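Local coordinates for protein osa (Shigella flexneri, PDB 4O7K), which suppresses the oncogenicity of Agrobacterium tumefaciens and acts as a plasmid fertility inhibition factor of the ParB/Srx superfamily, at residues Asn72-Trp80 and Met140-Ala148; Val118-Thr126 and Val156-Leu167. The protein carries 1 engineered substitution. All coordinates share one frame; numbering follows the deposited sequence. Where two conformers were deposited one is given.

Contact 1. Residues Asn72-Trp80 and Met140-Ala148. With PO4 (phosphate ion), chain B; IPA (isopropyl alcohol), chain E; PO4 (phosphate ion), chain C.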
# COMPACT_ATOMS: atom_id res chain seq x y z
N ASN A 72 2.82 -6.38 2.56
CA ASN A 72 4.09 -6.54 1.89
C ASN A 72 4.04 -5.75 0.59
O ASN A 72 3.28 -6.10 -0.33
CB ASN A 72 4.33 -8.03 1.65
CG ASN A 72 5.63 -8.31 0.94
OD1 ASN A 72 6.02 -7.61 0.01
ND2 ASN A 72 6.31 -9.37 1.37
N GLY A 73 4.83 -4.69 0.50
CA GLY A 73 4.83 -3.83 -0.68
C GLY A 73 4.93 -4.57 -2.01
O GLY A 73 4.16 -4.30 -2.94
N LEU A 74 5.88 -5.49 -2.12
CA LEU A 74 6.06 -6.25 -3.36
C LEU A 74 4.83 -7.12 -3.68
O LEU A 74 4.47 -7.28 -4.85
CB LEU A 74 7.29 -7.15 -3.28
CG LEU A 74 8.66 -6.48 -3.24
CD1 LEU A 74 9.74 -7.55 -3.33
CD2 LEU A 74 8.83 -5.44 -4.34
N ALA A 75 4.22 -7.69 -2.65
CA ALA A 75 3.03 -8.51 -2.87
C ALA A 75 1.85 -7.64 -3.29
O ALA A 75 1.03 -8.03 -4.14
CB ALA A 75 2.68 -9.29 -1.63
N PHE A 76 1.76 -6.46 -2.69
CA PHE A 76 0.69 -5.51 -2.99
C PHE A 76 0.82 -5.05 -4.43
O PHE A 76 -0.17 -5.01 -5.17
CB PHE A 76 0.77 -4.33 -2.02
CG PHE A 76 -0.29 -3.29 -2.23
CD1 PHE A 76 -1.51 -3.38 -1.57
CD2 PHE A 76 -0.06 -2.20 -3.05
CE1 PHE A 76 -2.48 -2.40 -1.74
CE2 PHE A 76 -1.02 -1.22 -3.22
CZ PHE A 76 -2.23 -1.33 -2.57
N TYR A 77 2.05 -4.70 -4.81
CA TYR A 77 2.40 -4.31 -6.17
C TYR A 77 1.97 -5.39 -7.16
O TYR A 77 1.32 -5.10 -8.15
CB TYR A 77 3.91 -4.06 -6.24
CG TYR A 77 4.48 -3.60 -7.58
CD1 TYR A 77 3.69 -2.97 -8.54
CD2 TYR A 77 5.83 -3.78 -7.85
CE1 TYR A 77 4.25 -2.55 -9.75
CE2 TYR A 77 6.39 -3.37 -9.03
CZ TYR A 77 5.60 -2.77 -9.98
OH TYR A 77 6.19 -2.37 -11.15
N ARG A 78 2.34 -6.64 -6.87
CA ARG A 78 1.98 -7.77 -7.74
C ARG A 78 0.47 -7.94 -7.89
O ARG A 78 -0.04 -8.16 -8.99
CB ARG A 78 2.58 -9.07 -7.20
CG ARG A 78 2.17 -10.30 -7.98
CD ARG A 78 2.81 -11.56 -7.41
NE ARG A 78 2.45 -12.74 -8.21
CZ ARG A 78 1.35 -13.46 -8.02
NH1 ARG A 78 0.49 -13.14 -7.06
NH2 ARG A 78 1.10 -14.51 -8.79
N ALA A 79 -0.25 -7.84 -6.78
CA ALA A 79 -1.71 -7.98 -6.80
C ALA A 79 -2.36 -6.85 -7.60
O ALA A 79 -3.37 -7.04 -8.29
CB ALA A 79 -2.26 -8.03 -5.38
N TRP A 80 -1.76 -5.67 -7.51
CA TRP A 80 -2.25 -4.50 -8.25
C TRP A 80 -2.03 -4.70 -9.76
O TRP A 80 -2.91 -4.42 -10.56
CB TRP A 80 -1.55 -3.23 -7.76
CG TRP A 80 -2.09 -1.94 -8.29
CD1 TRP A 80 -3.13 -1.77 -9.18
CD2 TRP A 80 -1.61 -0.63 -7.98
NE1 TRP A 80 -3.32 -0.43 -9.43
CE2 TRP A 80 -2.39 0.29 -8.71
CE3 TRP A 80 -0.58 -0.14 -7.15
CZ2 TRP A 80 -2.20 1.67 -8.63
CZ3 TRP A 80 -0.39 1.23 -7.07
CH2 TRP A 80 -1.20 2.12 -7.81
N MET A 140 -4.47 5.74 -4.93
CA MET A 140 -3.58 5.13 -5.92
C MET A 140 -2.24 5.84 -6.04
O MET A 140 -1.20 5.19 -6.07
CB MET A 140 -4.25 5.08 -7.31
CG MET A 140 -5.20 3.92 -7.47
SD MET A 140 -5.78 3.70 -9.17
CE MET A 140 -6.69 5.23 -9.36
N THR A 141 -2.24 7.16 -6.10
CA THR A 141 -0.97 7.85 -6.31
C THR A 141 -0.06 7.77 -5.09
O THR A 141 1.14 7.58 -5.24
CB THR A 141 -1.17 9.32 -6.67
OG1 THR A 141 -2.25 9.45 -7.60
CG2 THR A 141 0.09 9.87 -7.31
N ARG A 142 -0.61 7.89 -3.89
CA ARG A 142 0.23 7.78 -2.70
C ARG A 142 0.76 6.36 -2.59
O ARG A 142 1.85 6.15 -2.07
CB ARG A 142 -0.54 8.19 -1.44
CG ARG A 142 -1.60 7.21 -0.98
CD ARG A 142 -2.60 7.89 -0.05
NE ARG A 142 -3.41 8.88 -0.75
CZ ARG A 142 -4.05 9.89 -0.15
NH1 ARG A 142 -3.97 10.04 1.17
NH2 ARG A 142 -4.76 10.74 -0.87
N SER A 143 0.01 5.38 -3.10
CA SER A 143 0.49 3.99 -3.16
C SER A 143 1.67 3.87 -4.13
O SER A 143 2.63 3.14 -3.86
CB SER A 143 -0.63 3.03 -3.60
OG SER A 143 -1.67 2.96 -2.64
N MET A 144 1.59 4.57 -5.26
CA MET A 144 2.70 4.58 -6.22
C MET A 144 3.97 5.16 -5.60
O MET A 144 5.08 4.66 -5.81
CB MET A 144 2.34 5.38 -7.47
CG MET A 144 1.21 4.78 -8.31
SD MET A 144 0.96 5.81 -9.77
CE MET A 144 -0.62 5.17 -10.38
N TRP A 145 3.79 6.24 -4.84
CA TRP A 145 4.92 6.91 -4.20
C TRP A 145 5.64 5.91 -3.30
O TRP A 145 6.86 5.74 -3.41
CB TRP A 145 4.44 8.14 -3.41
CG TRP A 145 5.58 9.02 -2.88
CD1 TRP A 145 6.12 10.12 -3.49
CD2 TRP A 145 6.30 8.84 -1.65
NE1 TRP A 145 7.12 10.65 -2.71
CE2 TRP A 145 7.26 9.88 -1.58
CE3 TRP A 145 6.22 7.91 -0.61
CZ2 TRP A 145 8.13 10.01 -0.50
CZ3 TRP A 145 7.09 8.05 0.46
CH2 TRP A 145 8.03 9.09 0.51
N LEU A 146 4.88 5.21 -2.46
CA LEU A 146 5.44 4.26 -1.51
C LEU A 146 6.15 3.13 -2.24
O LEU A 146 7.25 2.73 -1.88
CB LEU A 146 4.36 3.69 -0.58
CG LEU A 146 3.68 4.66 0.40
CD1 LEU A 146 2.32 4.11 0.84
CD2 LEU A 146 4.56 4.90 1.61
N LEU A 147 5.51 2.63 -3.29
CA LEU A 147 6.07 1.52 -4.06
C LEU A 147 7.35 1.93 -4.79
O LEU A 147 8.37 1.22 -4.75
CB LEU A 147 5.03 1.01 -5.05
CG LEU A 147 3.89 0.22 -4.40
CD1 LEU A 147 2.92 -0.24 -5.48
CD2 LEU A 147 4.45 -0.97 -3.61
N ALA A 148 7.32 3.09 -5.44
CA ALA A 148 8.47 3.58 -6.19
C ALA A 148 9.63 3.89 -5.24
O ALA A 148 10.79 3.80 -5.63
CB ALA A 148 8.10 4.82 -7.01
P PO4 B . -4.06 9.93 -4.35
O1 PO4 B . -5.38 10.30 -3.74
O2 PO4 B . -4.28 9.30 -5.70
O3 PO4 B . -3.17 11.14 -4.46
O4 PO4 B . -3.34 8.91 -3.48
C1 IPA E . -6.20 12.63 1.71
C2 IPA E . -5.62 13.97 1.29
C3 IPA E . -4.80 14.58 2.43
O2 IPA E . -4.78 13.78 0.18
P PO4 C . 10.69 12.52 -3.47
O1 PO4 C . 9.52 12.03 -4.31
O2 PO4 C . 11.73 11.44 -3.35
O3 PO4 C . 11.32 13.74 -4.11
O4 PO4 C . 10.19 12.91 -2.10
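Phosphate oxygen O4 (chain B) is gripped twice by R142, at 2.7 Å from NE and at 2.9 Å from the backbone N, in the first turn of the same helix whose M140, S143, M144 and L147 receive W80. The neighbouring T141 holds phosphate oxygen O2 in a second pair of bonds, through N and through OG1, the latter at 2.8 Å. R142 NH2 donates to phosphate O1 at 3.0 Å; the bend at chi3 (68°) brings the guanidinium alongside the ion, which it meets with its edge. K102 adds a further positive charge.

Behind this anion site the two helices pack by knobs-into-holes, their axes 10.5 Å apart and crossing at -130°, with no hydrogen bond between them. W80 is one knob. Its side chain leaves the helix with chi1 at -171°, CG opposite the backbone N, and this carries the six-membered ring to the other helix: CH2 meets M144 CG at 3.6 Å, CZ3 lies near S143 CB, and CZ2 lies against M140 CG. M140 SD stands obliquely to the same ring in a Met-aromatic contact, while the indole NE1 is satisfied by Q89 O. L147 is the reciprocal knob, set among G73, F76, Y77 and W80. Its CD1 meets the W80 ring at the edge, 3.9 Å from CE3, and also approaches the F76 edge; its CD2 rests 3.4 Å from G73 O.

Anion binding by main-chain N-H groups and an arginine at a helix N-terminus, here within G139-M140-T141-R142, recalls the phosphate site of the ParB/sulfiredoxin fold, although this ion probably came from the crystallisation liquor.

Contact 2. Residues Val118-Thr126 and Val156-Leu167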
# COMPACT_ATOMS: atom_id res chain seq x y z
N VAL A 118 0.35 11.58 5.68
CA VAL A 118 -0.51 11.22 4.56
C VAL A 118 -1.55 10.17 4.97
O VAL A 118 -1.19 9.12 5.49
CB VAL A 118 0.33 10.68 3.38
CG1 VAL A 118 -0.59 10.27 2.21
CG2 VAL A 118 1.34 11.72 2.95
N PRO A 119 -2.84 10.46 4.74
CA PRO A 119 -3.89 9.46 5.04
C PRO A 119 -3.71 8.17 4.24
O PRO A 119 -3.19 8.20 3.12
CB PRO A 119 -5.18 10.19 4.66
CG PRO A 119 -4.83 11.65 4.80
CD PRO A 119 -3.42 11.75 4.32
N LEU A 120 -4.12 7.06 4.82
CA LEU A 120 -4.01 5.76 4.17
C LEU A 120 -4.86 5.65 2.92
O LEU A 120 -5.89 6.31 2.80
CB LEU A 120 -4.41 4.65 5.14
CG LEU A 120 -3.58 4.55 6.42
CD1 LEU A 120 -4.06 3.34 7.23
CD2 LEU A 120 -2.12 4.45 6.07
N ALA A 121 -4.42 4.80 2.00
CA ALA A 121 -5.22 4.37 0.87
C ALA A 121 -6.34 3.45 1.32
O ALA A 121 -6.20 2.68 2.28
CB ALA A 121 -4.35 3.66 -0.15
N ASP A 122 -7.46 3.53 0.61
CA ASP A 122 -8.60 2.62 0.80
C ASP A 122 -8.66 1.64 -0.37
O ASP A 122 -8.89 2.05 -1.51
CB ASP A 122 -9.90 3.41 0.90
CG ASP A 122 -9.95 4.28 2.14
OD1 ASP A 122 -10.37 3.77 3.20
OD2 ASP A 122 -9.56 5.46 2.06
N VAL A 123 -8.42 0.37 -0.10
CA VAL A 123 -8.33 -0.62 -1.17
C VAL A 123 -9.31 -1.77 -0.93
O VAL A 123 -9.96 -1.85 0.12
CB VAL A 123 -6.91 -1.21 -1.30
CG1 VAL A 123 -5.88 -0.09 -1.53
CG2 VAL A 123 -6.57 -2.04 -0.08
N SER A 124 -9.40 -2.66 -1.91
CA SER A 124 -10.32 -3.78 -1.83
C SER A 124 -9.77 -4.97 -2.58
O SER A 124 -9.15 -4.82 -3.63
CB SER A 124 -11.68 -3.37 -2.40
OG SER A 124 -12.19 -2.23 -1.73
N PRO A 125 -10.00 -6.18 -2.04
CA PRO A 125 -9.70 -7.38 -2.81
C PRO A 125 -10.73 -7.51 -3.93
O PRO A 125 -11.85 -7.02 -3.75
CB PRO A 125 -9.87 -8.50 -1.79
CG PRO A 125 -10.84 -7.95 -0.80
CD PRO A 125 -10.59 -6.48 -0.73
N THR A 126 -10.37 -8.13 -5.04
CA THR A 126 -11.32 -8.32 -6.13
C THR A 126 -10.87 -9.50 -6.99
O THR A 126 -9.82 -10.10 -6.75
CB THR A 126 -11.49 -7.02 -6.98
OG1 THR A 126 -12.64 -7.13 -7.83
CG2 THR A 126 -10.24 -6.72 -7.82
N VAL A 156 -2.80 -0.23 4.82
CA VAL A 156 -3.87 0.20 3.93
C VAL A 156 -5.18 -0.04 4.67
O VAL A 156 -5.21 -0.76 5.68
CB VAL A 156 -3.87 -0.56 2.58
CG1 VAL A 156 -2.63 -0.24 1.77
CG2 VAL A 156 -4.01 -2.07 2.81
N LEU A 157 -6.24 0.57 4.18
CA LEU A 157 -7.56 0.49 4.80
C LEU A 157 -8.52 -0.38 3.98
O LEU A 157 -8.54 -0.30 2.76
CB LEU A 157 -8.16 1.89 4.96
CG LEU A 157 -7.53 2.77 6.03
CD1 LEU A 157 -8.06 4.19 5.88
CD2 LEU A 157 -7.89 2.21 7.40
N SER A 158 -9.30 -1.19 4.68
CA SER A 158 -10.26 -2.09 4.07
C SER A 158 -11.62 -1.92 4.75
O SER A 158 -11.69 -1.66 5.95
CB SER A 158 -9.78 -3.54 4.18
OG SER A 158 -10.78 -4.46 3.82
N ARG A 159 -12.67 -2.10 3.96
CA ARG A 159 -14.03 -1.73 4.33
C ARG A 159 -14.63 -2.61 5.43
O ARG A 159 -15.52 -2.17 6.16
CB ARG A 159 -14.91 -1.80 3.07
CG ARG A 159 -15.98 -0.73 2.90
CD ARG A 159 -16.68 -0.88 1.54
NE ARG A 159 -15.73 -0.72 0.43
CZ ARG A 159 -15.73 -1.45 -0.70
NH1 ARG A 159 -16.63 -2.41 -0.90
NH2 ARG A 159 -14.81 -1.21 -1.63
N ASP A 160 -14.17 -3.85 5.53
CA ASP A 160 -14.79 -4.82 6.44
C ASP A 160 -13.86 -5.99 6.77
O ASP A 160 -12.82 -6.17 6.12
CB ASP A 160 -16.10 -5.35 5.83
CG ASP A 160 -15.89 -5.96 4.46
OD1 ASP A 160 -15.42 -7.11 4.37
OD2 ASP A 160 -16.19 -5.27 3.47
N GLU A 161 -14.23 -6.77 7.77
CA GLU A 161 -13.33 -7.78 8.30
C GLU A 161 -12.95 -8.83 7.25
O GLU A 161 -11.76 -9.14 7.09
CB GLU A 161 -13.92 -8.47 9.52
CG GLU A 161 -12.93 -9.38 10.22
CD GLU A 161 -13.42 -9.89 11.56
OE1 GLU A 161 -14.65 -9.90 11.78
OE2 GLU A 161 -12.58 -10.29 12.39
N ALA A 162 -13.94 -9.36 6.53
CA ALA A 162 -13.67 -10.42 5.57
C ALA A 162 -12.77 -9.93 4.45
O ALA A 162 -11.85 -10.63 4.03
CB ALA A 162 -14.96 -10.97 5.00
N SER A 163 -13.05 -8.73 3.95
CA SER A 163 -12.22 -8.12 2.92
C SER A 163 -10.80 -7.94 3.44
O SER A 163 -9.83 -8.18 2.72
CB SER A 163 -12.80 -6.76 2.49
OG SER A 163 -14.09 -6.91 1.91
N ALA A 164 -10.68 -7.53 4.70
CA ALA A 164 -9.38 -7.30 5.31
C ALA A 164 -8.63 -8.61 5.47
O ALA A 164 -7.43 -8.69 5.20
CB ALA A 164 -9.53 -6.61 6.67
N VAL A 165 -9.33 -9.67 5.86
CA VAL A 165 -8.68 -10.95 6.04
C VAL A 165 -8.21 -11.51 4.69
O VAL A 165 -7.11 -12.08 4.60
CB VAL A 165 -9.60 -11.96 6.77
CG1 VAL A 165 -9.03 -13.37 6.69
CG2 VAL A 165 -9.78 -11.55 8.23
N MET A 166 -9.01 -11.31 3.65
CA MET A 166 -8.64 -11.70 2.29
C MET A 166 -7.40 -10.96 1.79
O MET A 166 -6.50 -11.57 1.21
CB MET A 166 -9.81 -11.43 1.33
CG MET A 166 -9.81 -12.32 0.12
SD MET A 166 -11.27 -11.95 -0.89
CE MET A 166 -12.58 -12.08 0.32
N LEU A 167 -7.35 -9.65 2.01
CA LEU A 167 -6.15 -8.88 1.70
C LEU A 167 -4.93 -9.42 2.46
O LEU A 167 -3.88 -9.70 1.86
CB LEU A 167 -6.35 -7.40 2.03
CG LEU A 167 -7.26 -6.64 1.06
CD1 LEU A 167 -7.72 -5.32 1.66
CD2 LEU A 167 -6.55 -6.40 -0.27
O HOH W 1 -12.01 -3.21 1.39
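L157 and L120 meet at about a right angle, L120 CD1 lying 3.7 Å from L157 CG. On its other flank L157 runs alongside D122 and points the same way, which leaves the carboxylate oxygen OD1 3.4 Å from L157 CB. The backbones fix this pairing: L157 N donates to A121 O at 2.8 Å and L157 O accepts from V123 N at 2.9 Å, the pattern of a single parallel bridge. The strand segments diverge by 59°, and the pairing goes no further.

V123 and V156 also cross at about a right angle, through their CG2 methyls. The V123 rotamer (chi1 -56°) puts CG2 between the backbone N and the carbonyl carbon, from where it reaches L167 CD1 as well, 3.9 Å away. Past the bridge, one water joins V123 O to R159 N.

Helix 161-167 then lies across the strand at 77°. P125 turns its ring against it: CD meets L167 CG at 3.8 Å, CG faces S163 O, and CB touches M166 SD. D160 caps the helix, its OD1 accepting from both S163 N and S163 OG on the same face of the carboxylate, a double grip on the residue whose CB packs against the proline.

Directed bonds are thus confined to the strand-strand part, two of them backbone to backbone, with a water continuing the link, whereas the strand meets the helix through apolar side-chain contacts, with no hydrogen bond across the two segments there.

In the fold
Contact 1 is core: it joins two helices by apolar interdigitation, and the phosphate is held on the side of helix 140-148 turned away from the partner helix. Contact 2 lies further from the centre and is only partly buried; there a strand meets a second strand and a helix, and main-chain bonds share the work with side chains. The two are stitched together. Strand 153-158 is the next element after helix 140-148, and R142 NH1 makes a probable hydrogen bond to P119 O at 2.8 Å, linking the anion-binding helix to the start of strand 118-128. S143 packs on A121 and F76 on V123, so that strand underlies both helices of contact 1.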